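Local atomic coordinates of aminopeptidase N family protein (Idiomarina loihiensis L2TR, PDB entry 4FGM), a protein that probably acts as a zinc-dependent aminopeptidase of the M61 family, removing residues from the N-termini of peptides. Residues His54-Gly59 against Pro80-Tyr85. Numbering follows the deposited sequence.
Sequences HAESNG and PVTVHY
His84 reaches diagonally across to Glu56, its NE2 donating a 2.7 Å hydrogen bond to Glu56 OE2. The oxygen lies within 8° of the imidazole plane and accepts through its anti lone pair, while the carboxylate is turned 49° from the ring. Glu56 CG sits between the backbone N and the carbonyl carbon (chi1 72°), alongside Thr82 CB at 3.9 Å, and the chain runs on extended. At the other imidazole nitrogen, His84 ND1 is hydrogen-bonded to Ser19 OG on strand 15-22, so both ring nitrogens are engaged and the ring's rotation is fixed. His84 CB lies over one face of the His54 ring, 3.6 Å from His54 CE1, a CH-pi contact; the rings barely overlap. These side chains share one face of an antiparallel pairing within the M61 N-terminal domain, far from the zinc site, with strand 81-91 between strands 53-57 and 15-22. His54 with His84 and Glu56 with Thr82 are its hydrogen-bonded pairs. An alanine in place of His84 would probably leave the Glu56 carboxylate without this mate and freer to turn. On the opposite face, Ala55 and Val81 pack with Leu62 and Leu74, and Ser57 OG donates to Pro80 O at 2.7 Å from above the carbonyl plane.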
loop_
_atom_site.group_PDB
_atom_site.type_symbol
_atom_site.label_atom_id
_atom_site.label_comp_id
_atom_site.label_asym_id
_atom_site.label_seq_id
_atom_site.Cartn_x
_atom_site.Cartn_y
_atom_site.Cartn_z
ATOM N N HIS A 54 -14.931 -2.676 31.234
ATOM C CA HIS A 54 -15.535 -3.314 32.397
ATOM C C HIS A 54 -16.593 -4.293 31.896
ATOM O O HIS A 54 -16.954 -4.273 30.718
ATOM C CB HIS A 54 -16.128 -2.288 33.373
ATOM C CG HIS A 54 -17.156 -1.389 32.773
ATOM N ND1 HIS A 54 -16.834 -0.346 31.927
ATOM C CD2 HIS A 54 -18.502 -1.351 32.915
ATOM C CE1 HIS A 54 -17.935 0.294 31.582
ATOM N NE2 HIS A 54 -18.963 -0.296 32.168
ATOM N N ALA A 55 -17.076 -5.167 32.768
ATOM C CA ALA A 55 -18.053 -6.161 32.338
ATOM C C ALA A 55 -19.230 -6.257 33.275
ATOM O O ALA A 55 -19.165 -5.817 34.422
ATOM C CB ALA A 55 -17.390 -7.511 32.222
ATOM N N GLU A 56 -20.311 -6.847 32.783
ATOM C CA GLU A 56 -21.505 -6.998 33.598
ATOM C C GLU A 56 -22.281 -8.227 33.166
ATOM O O GLU A 56 -22.252 -8.616 31.996
ATOM C CB GLU A 56 -22.400 -5.762 33.477
ATOM C CG GLU A 56 -23.109 -5.654 32.141
ATOM C CD GLU A 56 -24.194 -4.600 32.138
ATOM O OE1 GLU A 56 -25.036 -4.613 33.061
ATOM O OE2 GLU A 56 -24.216 -3.770 31.206
ATOM N N SER A 57 -22.963 -8.842 34.121
ATOM C CA SER A 57 -23.757 -10.022 33.838
ATOM C C SER A 57 -24.876 -10.130 34.852
ATOM O O SER A 57 -24.666 -9.943 36.050
ATOM C CB SER A 57 -22.891 -11.281 33.884
ATOM O OG SER A 57 -23.601 -12.389 33.357
ATOM N N ASN A 58 -26.073 -10.410 34.352
ATOM C CA ASN A 58 -27.245 -10.561 35.193
ATOM C C ASN A 58 -27.430 -9.374 36.130
ATOM O O ASN A 58 -27.692 -9.547 37.320
ATOM C CB ASN A 58 -27.136 -11.860 35.994
ATOM C CG ASN A 58 -28.482 -12.365 36.478
ATOM O OD1 ASN A 58 -29.485 -12.290 35.759
ATOM N ND2 ASN A 58 -28.506 -12.906 37.693
ATOM N N GLY A 59 -27.276 -8.170 35.581
ATOM C CA GLY A 59 -27.462 -6.956 36.354
ATOM C C GLY A 59 -26.409 -6.622 37.383
ATOM O O GLY A 59 -26.570 -5.666 38.138
ATOM N N PRO A 80 -25.504 -14.554 30.171
ATOM C CA PRO A 80 -24.865 -13.837 29.066
ATOM C C PRO A 80 -24.035 -12.711 29.686
ATOM O O PRO A 80 -24.386 -12.191 30.746
ATOM C CB PRO A 80 -26.057 -13.290 28.281
ATOM C CG PRO A 80 -27.120 -14.312 28.510
ATOM C CD PRO A 80 -26.965 -14.634 29.979
ATOM N N VAL A 81 -22.936 -12.340 29.041
ATOM C CA VAL A 81 -22.097 -11.267 29.561
ATOM C C VAL A 81 -21.962 -10.143 28.540
ATOM O O VAL A 81 -21.893 -10.381 27.326
ATOM C CB VAL A 81 -20.684 -11.785 29.935
ATOM C CG1 VAL A 81 -19.780 -10.620 30.310
ATOM C CG2 VAL A 81 -20.776 -12.761 31.105
ATOM N N THR A 82 -21.948 -8.916 29.046
ATOM C CA THR A 82 -21.806 -7.730 28.217
ATOM C C THR A 82 -20.532 -7.007 28.650
ATOM O O THR A 82 -20.351 -6.696 29.825
ATOM C CB THR A 82 -23.013 -6.777 28.378
ATOM O OG1 THR A 82 -24.214 -7.466 28.016
ATOM C CG2 THR A 82 -22.859 -5.559 27.470
ATOM N N VAL A 83 -19.645 -6.759 27.694
ATOM C CA VAL A 83 -18.384 -6.079 27.966
ATOM C C VAL A 83 -18.461 -4.681 27.368
ATOM O O VAL A 83 -18.827 -4.521 26.209
ATOM C CB VAL A 83 -17.208 -6.855 27.335
ATOM C CG1 VAL A 83 -15.879 -6.222 27.723
ATOM C CG2 VAL A 83 -17.268 -8.315 27.775
ATOM N N HIS A 84 -18.132 -3.672 28.165
ATOM C CA HIS A 84 -18.180 -2.286 27.711
ATOM C C HIS A 84 -16.794 -1.655 27.726
ATOM O O HIS A 84 -16.010 -1.889 28.640
ATOM C CB HIS A 84 -19.064 -1.441 28.632
ATOM C CG HIS A 84 -20.469 -1.932 28.769
ATOM N ND1 HIS A 84 -21.452 -1.658 27.842
ATOM C CD2 HIS A 84 -21.070 -2.639 29.755
ATOM C CE1 HIS A 84 -22.598 -2.171 28.253
ATOM N NE2 HIS A 84 -22.394 -2.771 29.412
ATOM N N TYR A 85 -16.496 -0.852 26.711
ATOM C CA TYR A 85 -15.232 -0.124 26.661
ATOM C C TYR A 85 -15.309 0.992 25.640
ATOM O O TYR A 85 -16.240 1.052 24.833
ATOM C CB TYR A 85 -14.030 -1.040 26.347
ATOM C CG TYR A 85 -14.150 -1.884 25.100
ATOM C CD1 TYR A 85 -14.746 -3.144 25.144
ATOM C CD2 TYR A 85 -13.663 -1.429 23.870
ATOM C CE1 TYR A 85 -14.853 -3.936 23.998
ATOM C CE2 TYR A 85 -13.769 -2.216 22.707
ATOM C CZ TYR A 85 -14.366 -3.465 22.787
ATOM O OH TYR A 85 -14.494 -4.254 21.665
#